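Long-range contacts in inulin fructotransferase (Bacillus sp. snu-7, PDB 2INV), which converts inulin by intramolecular fructosyl transfer, cleaving difructose anhydride units from the polyfructan chain instead of hydrolysing it: residues V37-I42 / L69-V74; I60-G65 / L80-F85; I113-S118 / F143-V148. All blocks are in the same frame, centred on the assembly; numbering follows the deposited sequence.

Interaction 1. Residues V37-I42 / L69-V74; sequences VINDII and LHTQVV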
# COMPACT_ATOMS: atom_id res chain seq x y z
N VAL A 37 28.57 -6.81 17.94
CA VAL A 37 27.57 -6.66 18.98
C VAL A 37 26.33 -7.50 18.72
O VAL A 37 25.88 -8.24 19.59
CB VAL A 37 27.13 -5.18 19.11
CG1 VAL A 37 26.10 -5.03 20.21
CG2 VAL A 37 28.35 -4.32 19.40
N ILE A 38 25.78 -7.39 17.51
CA ILE A 38 24.59 -8.15 17.18
C ILE A 38 24.87 -9.65 17.18
O ILE A 38 24.05 -10.43 17.65
CB ILE A 38 24.01 -7.72 15.81
CG1 ILE A 38 23.68 -6.22 15.86
CG2 ILE A 38 22.76 -8.52 15.50
CD1 ILE A 38 23.18 -5.65 14.56
N ASN A 39 26.03 -10.06 16.68
CA ASN A 39 26.34 -11.48 16.69
C ASN A 39 26.38 -11.99 18.13
O ASN A 39 25.93 -13.11 18.41
CB ASN A 39 27.66 -11.78 15.98
CG ASN A 39 27.51 -11.84 14.46
OD1 ASN A 39 26.50 -12.32 13.95
ND2 ASN A 39 28.52 -11.36 13.74
N ASP A 40 26.88 -11.18 19.07
CA ASP A 40 26.92 -11.62 20.46
C ASP A 40 25.50 -11.65 21.03
O ASP A 40 25.20 -12.48 21.88
CB ASP A 40 27.80 -10.71 21.32
CG ASP A 40 28.09 -11.32 22.69
OD1 ASP A 40 28.74 -12.39 22.75
OD2 ASP A 40 27.67 -10.74 23.71
N ILE A 41 24.64 -10.75 20.57
CA ILE A 41 23.26 -10.76 21.06
C ILE A 41 22.56 -12.02 20.58
O ILE A 41 21.92 -12.72 21.35
CB ILE A 41 22.45 -9.53 20.60
CG1 ILE A 41 22.92 -8.28 21.35
CG2 ILE A 41 20.97 -9.76 20.86
CD1 ILE A 41 22.42 -6.98 20.76
N ILE A 42 22.69 -12.33 19.29
CA ILE A 42 22.07 -13.53 18.74
C ILE A 42 22.61 -14.75 19.48
O ILE A 42 21.89 -15.73 19.68
CB ILE A 42 22.35 -13.70 17.24
CG1 ILE A 42 21.69 -12.57 16.45
CG2 ILE A 42 21.80 -15.05 16.76
CD1 ILE A 42 22.05 -12.55 14.98
N LEU A 69 29.99 -1.17 10.83
CA LEU A 69 29.86 -2.62 10.83
C LEU A 69 31.03 -3.23 10.07
O LEU A 69 31.13 -3.09 8.84
CB LEU A 69 28.54 -3.07 10.18
CG LEU A 69 28.23 -4.57 10.30
CD1 LEU A 69 26.75 -4.77 10.49
CD2 LEU A 69 28.73 -5.33 9.08
N HIS A 70 31.93 -3.88 10.81
CA HIS A 70 33.08 -4.52 10.20
C HIS A 70 32.79 -6.02 10.10
O HIS A 70 33.15 -6.66 9.11
CB HIS A 70 34.34 -4.26 11.05
CG HIS A 70 34.92 -2.89 10.89
ND1 HIS A 70 35.81 -2.56 9.89
CD2 HIS A 70 34.76 -1.76 11.63
CE1 HIS A 70 36.18 -1.30 10.02
NE2 HIS A 70 35.56 -0.79 11.07
N THR A 71 32.13 -6.58 11.12
CA THR A 71 31.81 -8.02 11.16
C THR A 71 30.41 -8.40 10.66
O THR A 71 29.40 -7.95 11.20
CB THR A 71 31.96 -8.58 12.58
OG1 THR A 71 33.29 -8.32 13.06
CG2 THR A 71 31.74 -10.09 12.57
N GLN A 72 30.37 -9.28 9.67
CA GLN A 72 29.12 -9.76 9.07
C GLN A 72 28.22 -10.45 10.09
O GLN A 72 28.67 -11.33 10.84
CB GLN A 72 29.42 -10.74 7.93
CG GLN A 72 28.20 -11.52 7.42
CD GLN A 72 28.57 -12.69 6.53
OE1 GLN A 72 28.94 -13.77 7.01
NE2 GLN A 72 28.49 -12.47 5.22
N VAL A 73 26.94 -10.07 10.11
CA VAL A 73 25.99 -10.66 11.04
C VAL A 73 25.26 -11.83 10.42
O VAL A 73 24.64 -11.71 9.36
CB VAL A 73 24.91 -9.66 11.48
CG1 VAL A 73 23.91 -10.33 12.41
CG2 VAL A 73 25.56 -8.48 12.19
N VAL A 74 25.34 -12.98 11.08
CA VAL A 74 24.67 -14.17 10.60
C VAL A 74 23.42 -14.36 11.43
O VAL A 74 23.48 -14.58 12.64
CB VAL A 74 25.60 -15.39 10.71
CG1 VAL A 74 24.85 -16.66 10.38
CG2 VAL A 74 26.77 -15.22 9.74
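The amide of Asn39 meets the backbone of residues 72-74 through its polar edge. ND2 gives a nearly straight hydrogen bond of 2.9 Å to Gln72 O, which lies in the plane of the amide, although the donor stands well above the carbonyl plane of Gln72. OD1 receives Val74 N at 3.2 Å, in the amide plane and on a lone pair. The methyl CG2 of Thr71 approaches the ND2 end close to the same plane, 3.7 Å from ND2, whereas Val73 CG1 lies well out of the plane beyond OD1. With one donor and one acceptor on a single flat group, asparagine suits this place: it pairs with the C=O of one residue and the N-H two residues on, much as the edge of a neighbouring strand would. Both bonds hold the amide in one orientation and fix which end is oxygen.

Beside this polar link the helix offers aliphatic branches. Ile38 CG2, the branch anti to the backbone N, touches Val73 CG1 at 3.8 Å, the two side chains crossing at about a right angle. One turn on, Ile42 CD1 reaches the same methyl at 3.9 Å and also lies against Val74 O. Isoleucine's two branches let CG2 of one and CD1 of the other share that methyl.

Thr71 OG1 is bonded to Asp33, earlier on the same helix. Helix 30-48 lies against the first turns of the right-handed parallel beta-helix, with Ile38 also packed on Phe125 of strand 123-127 and Ile60 of strand 58-62.

Interaction 2. Residues I60-G65 / L80-F85; sequences IIIPPG and LTIAGF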
# COMPACT_ATOMS: atom_id res chain seq x y z
N ILE A 60 15.93 -6.62 18.49
CA ILE A 60 17.17 -5.88 18.66
C ILE A 60 16.89 -4.47 18.14
O ILE A 60 16.62 -4.27 16.96
CB ILE A 60 18.33 -6.53 17.86
CG1 ILE A 60 18.55 -7.96 18.35
CG2 ILE A 60 19.60 -5.70 18.02
CD1 ILE A 60 19.62 -8.71 17.60
N ILE A 61 16.94 -3.51 19.05
CA ILE A 61 16.66 -2.11 18.75
C ILE A 61 17.94 -1.34 18.43
O ILE A 61 18.93 -1.46 19.16
CB ILE A 61 15.98 -1.42 19.95
CG1 ILE A 61 14.72 -2.17 20.34
CG2 ILE A 61 15.70 0.03 19.63
CD1 ILE A 61 13.72 -2.35 19.22
N ILE A 62 17.92 -0.54 17.36
CA ILE A 62 19.10 0.24 17.02
C ILE A 62 18.81 1.73 17.13
O ILE A 62 18.21 2.33 16.23
CB ILE A 62 19.60 -0.09 15.60
CG1 ILE A 62 19.92 -1.58 15.49
CG2 ILE A 62 20.87 0.72 15.29
CD1 ILE A 62 20.11 -2.09 14.07
N PRO A 63 19.20 2.35 18.26
CA PRO A 63 19.02 3.77 18.57
C PRO A 63 19.56 4.73 17.50
O PRO A 63 20.42 4.36 16.70
CB PRO A 63 19.79 3.92 19.88
CG PRO A 63 19.45 2.65 20.57
CD PRO A 63 19.57 1.59 19.47
N PRO A 64 19.02 5.95 17.44
CA PRO A 64 19.51 6.91 16.45
C PRO A 64 21.02 7.04 16.60
O PRO A 64 21.51 7.29 17.69
CB PRO A 64 18.78 8.20 16.83
CG PRO A 64 17.45 7.68 17.24
CD PRO A 64 17.76 6.43 18.05
N GLY A 65 21.76 6.87 15.51
CA GLY A 65 23.20 6.99 15.61
C GLY A 65 24.03 6.49 14.46
O GLY A 65 23.54 5.88 13.52
N LEU A 80 13.25 -13.05 14.33
CA LEU A 80 14.19 -12.05 14.85
C LEU A 80 13.80 -10.72 14.23
O LEU A 80 13.59 -10.63 13.02
CB LEU A 80 15.64 -12.39 14.45
CG LEU A 80 16.78 -11.97 15.39
CD1 LEU A 80 17.92 -11.42 14.55
CD2 LEU A 80 16.31 -10.93 16.38
N THR A 81 13.68 -9.70 15.07
CA THR A 81 13.32 -8.37 14.62
C THR A 81 14.45 -7.40 14.91
O THR A 81 14.85 -7.24 16.06
CB THR A 81 12.06 -7.83 15.34
OG1 THR A 81 10.89 -8.51 14.86
CG2 THR A 81 11.92 -6.32 15.08
N ILE A 82 14.97 -6.76 13.87
CA ILE A 82 16.01 -5.78 14.05
C ILE A 82 15.36 -4.50 13.55
O ILE A 82 15.06 -4.36 12.37
CB ILE A 82 17.26 -6.12 13.22
CG1 ILE A 82 17.88 -7.42 13.73
CG2 ILE A 82 18.28 -4.98 13.31
CD1 ILE A 82 19.02 -7.95 12.91
N ALA A 83 15.11 -3.59 14.49
CA ALA A 83 14.45 -2.34 14.16
C ALA A 83 15.16 -1.09 14.66
O ALA A 83 15.87 -1.13 15.67
CB ALA A 83 13.03 -2.38 14.71
N GLY A 84 14.94 0.01 13.94
CA GLY A 84 15.54 1.28 14.31
C GLY A 84 14.44 2.31 14.40
O GLY A 84 13.28 1.95 14.56
N PHE A 85 14.79 3.59 14.30
CA PHE A 85 13.80 4.66 14.38
C PHE A 85 13.71 5.47 13.08
O PHE A 85 12.97 6.45 13.03
CB PHE A 85 14.12 5.63 15.53
CG PHE A 85 14.00 5.02 16.89
CD1 PHE A 85 15.01 4.21 17.38
CD2 PHE A 85 12.89 5.29 17.69
CE1 PHE A 85 14.92 3.66 18.66
CE2 PHE A 85 12.79 4.75 18.96
CZ PHE A 85 13.81 3.94 19.45
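Strands 58-62 and 80-84 are parallel neighbours on successive turns of the right-handed beta-helix, near its N-terminal end. Their pairing has the ladder pattern of parallel strands: Ile60 N donates to Thr81 O at 2.7 Å, Ala83 N to Ile60 O at 3.0 Å, and Ile62 N to Ala83 O at 2.7 Å. Ile60 thus uses both its N-H and its C=O on the same neighbour, while Ile61 turns its own backbone bonds to Tyr15 and Val17.

Ile60, Ile62 and Ile82 point to one face, where aliphatic residues are stacked turn upon turn. Ile62 CD1 lies 3.5 Å from Ile82 CG2, and Ile60 CD1 meets Leu80 CD2 more loosely. Ile61 and Ala83 point to the other face, which looks toward the neighbouring subunits of the trimer.

At the end of the strands the Phe85 side chain points toward residues 61-64, its CG anti to the carbonyl carbon (chi1 -66°), and meets them obliquely. Ile61 CG2 reaches its CE1 at 3.8 Å, with Pro64 CD also beside the ring, while Ile62 O sits at the ring edge, in plane. The ring also packs on Ala59 of the second subunit, and Phe85 O accepts a hydrogen bond from Thr81 OG1 there. An alanine in place of Phe85 would probably open a gap beside Ile61 and Pro64 and take away part of the packing on that subunit. Ser111 OG bonds to both Phe85 N and Ile62 O, linking the ends of the two strands. The ring's closest approach to segment 60-65 is from Phe85 CD1 to Pro64 CD, 3.6 Å, carbon against carbon.

Interaction 3. Residues I113-S118 / F143-V148; sequences IRVLTS and FCLDGV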
# COMPACT_ATOMS: atom_id res chain seq x y z
N ILE A 113 23.79 2.47 9.89
CA ILE A 113 24.82 1.44 9.94
C ILE A 113 25.68 1.56 8.70
O ILE A 113 25.19 1.44 7.57
CB ILE A 113 24.24 0.01 9.98
CG1 ILE A 113 23.60 -0.26 11.34
CG2 ILE A 113 25.35 -1.00 9.70
CD1 ILE A 113 23.02 -1.65 11.48
N ARG A 114 26.96 1.82 8.92
CA ARG A 114 27.88 1.93 7.82
C ARG A 114 28.50 0.56 7.65
O ARG A 114 29.17 0.03 8.53
CB ARG A 114 28.91 2.99 8.12
CG ARG A 114 28.33 4.19 8.83
CD ARG A 114 29.08 5.42 8.43
NE ARG A 114 30.50 5.21 8.62
CZ ARG A 114 31.45 5.78 7.90
NH1 ARG A 114 31.13 6.62 6.95
NH2 ARG A 114 32.72 5.50 8.15
N VAL A 115 28.21 -0.00 6.49
CA VAL A 115 28.66 -1.32 6.10
C VAL A 115 30.10 -1.23 5.62
O VAL A 115 30.39 -0.68 4.56
CB VAL A 115 27.75 -1.85 4.97
CG1 VAL A 115 28.19 -3.23 4.54
CG2 VAL A 115 26.31 -1.87 5.46
N LEU A 116 31.01 -1.77 6.42
CA LEU A 116 32.43 -1.76 6.10
C LEU A 116 32.91 -3.21 6.08
O LEU A 116 33.95 -3.55 6.66
CB LEU A 116 33.20 -0.97 7.17
CG LEU A 116 32.62 0.42 7.42
CD1 LEU A 116 33.25 1.02 8.67
CD2 LEU A 116 32.88 1.29 6.21
N THR A 117 32.15 -4.06 5.40
CA THR A 117 32.46 -5.47 5.32
C THR A 117 33.66 -5.84 4.47
O THR A 117 34.01 -5.16 3.51
CB THR A 117 31.23 -6.25 4.82
OG1 THR A 117 30.71 -5.63 3.65
CG2 THR A 117 30.16 -6.30 5.90
N SER A 118 34.27 -6.95 4.85
CA SER A 118 35.44 -7.49 4.16
C SER A 118 34.98 -8.39 3.02
O SER A 118 33.89 -8.97 3.06
CB SER A 118 36.28 -8.32 5.14
OG SER A 118 36.72 -7.52 6.24
N PHE A 143 15.59 1.11 9.81
CA PHE A 143 16.98 1.50 10.05
C PHE A 143 17.71 1.71 8.72
O PHE A 143 17.16 1.45 7.65
CB PHE A 143 17.71 0.54 11.02
CG PHE A 143 18.08 -0.80 10.46
CD1 PHE A 143 19.30 -0.98 9.80
CD2 PHE A 143 17.26 -1.90 10.67
CE1 PHE A 143 19.69 -2.26 9.37
CE2 PHE A 143 17.64 -3.17 10.25
CZ PHE A 143 18.86 -3.34 9.60
N CYS A 144 18.94 2.19 8.79
CA CYS A 144 19.71 2.53 7.60
C CYS A 144 21.01 1.77 7.31
O CYS A 144 21.87 1.66 8.18
CB CYS A 144 20.00 4.03 7.65
SG CYS A 144 20.96 4.70 6.27
N LEU A 145 21.12 1.26 6.09
CA LEU A 145 22.31 0.53 5.63
C LEU A 145 22.99 1.36 4.55
O LEU A 145 22.46 1.54 3.45
CB LEU A 145 21.92 -0.85 5.09
CG LEU A 145 21.62 -1.91 6.16
CD1 LEU A 145 21.09 -3.17 5.51
CD2 LEU A 145 22.90 -2.21 6.95
N ASP A 146 24.19 1.83 4.87
CA ASP A 146 24.96 2.70 3.99
C ASP A 146 26.33 2.10 3.61
O ASP A 146 27.14 1.77 4.48
CB ASP A 146 25.07 4.06 4.70
CG ASP A 146 26.10 5.00 4.09
OD1 ASP A 146 26.46 4.84 2.92
OD2 ASP A 146 26.52 5.92 4.82
N GLY A 147 26.55 1.95 2.30
CA GLY A 147 27.80 1.39 1.79
C GLY A 147 28.95 2.36 1.77
O GLY A 147 30.06 2.03 1.33
N VAL A 148 28.68 3.58 2.23
CA VAL A 148 29.67 4.64 2.30
C VAL A 148 30.20 5.23 0.99
O VAL A 148 30.21 6.45 0.82
CB VAL A 148 30.87 4.17 3.16
CG1 VAL A 148 31.88 5.30 3.31
CG2 VAL A 148 30.37 3.71 4.52
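Residues 113-115 and 144-146 run parallel, with axes 4.8 Å apart and inclined by 30°, as strands on successive turns of the beta-helix. Ile113 binds twice, its N to Cys144 O at 2.7 Å and its O to Asp146 N at 2.9 Å, and Val115 N then donates to Asp146 O.

Ile113 and Leu145 face the same way and lie side by side, both in the apolar interior of the coil. Leu145 CD2 touches Val115 CG2 at 3.7 Å. It also rests on the CG2 branch of Ile113. The CD1 end of Ile113 reaches obliquely to the ring of Phe143.

On the other face stand Arg114 and Asp146, whose charged atoms do not meet. Arg114 NE forms a salt bridge with Asp68 and its NH1 bonds to Gln107; these bonds fix how the guanidinium at the end of the bent chain is turned, and Val148 CG2 lies over one of its faces, offset toward the rim. Val148 CG2 also touches Leu116 CD2 at 3.9 Å. Asp146 suits the strand end because its OD1 serves twice: it makes a salt bridge with Arg92 and closes an Asx turn, accepting Val148 N at 2.6 Å from above the carboxylate plane.

Interactions 2 and 3 are buried pairings of parallel strands on successive turns, held by backbone ladders, and strands 80-84 and 135-146 are neighbours: Ile82 O and Gly84 CA pack on Phe143. Interaction 1 is only partly buried and works differently, since a helix has no strand edge to offer and a side-chain amide pairs with the chain instead. Its helix nevertheless reaches the same interior, where Ile38 and Ile41 touch Ile60 CD1 of interaction 2. Leu69 joins it to interaction 3 through probable backbone bonds with Arg114 and Leu116. Outward chemistry also differs: interaction 2 meets other subunits, whereas the charged residues of interaction 3 find partners beyond its segments in their own chain.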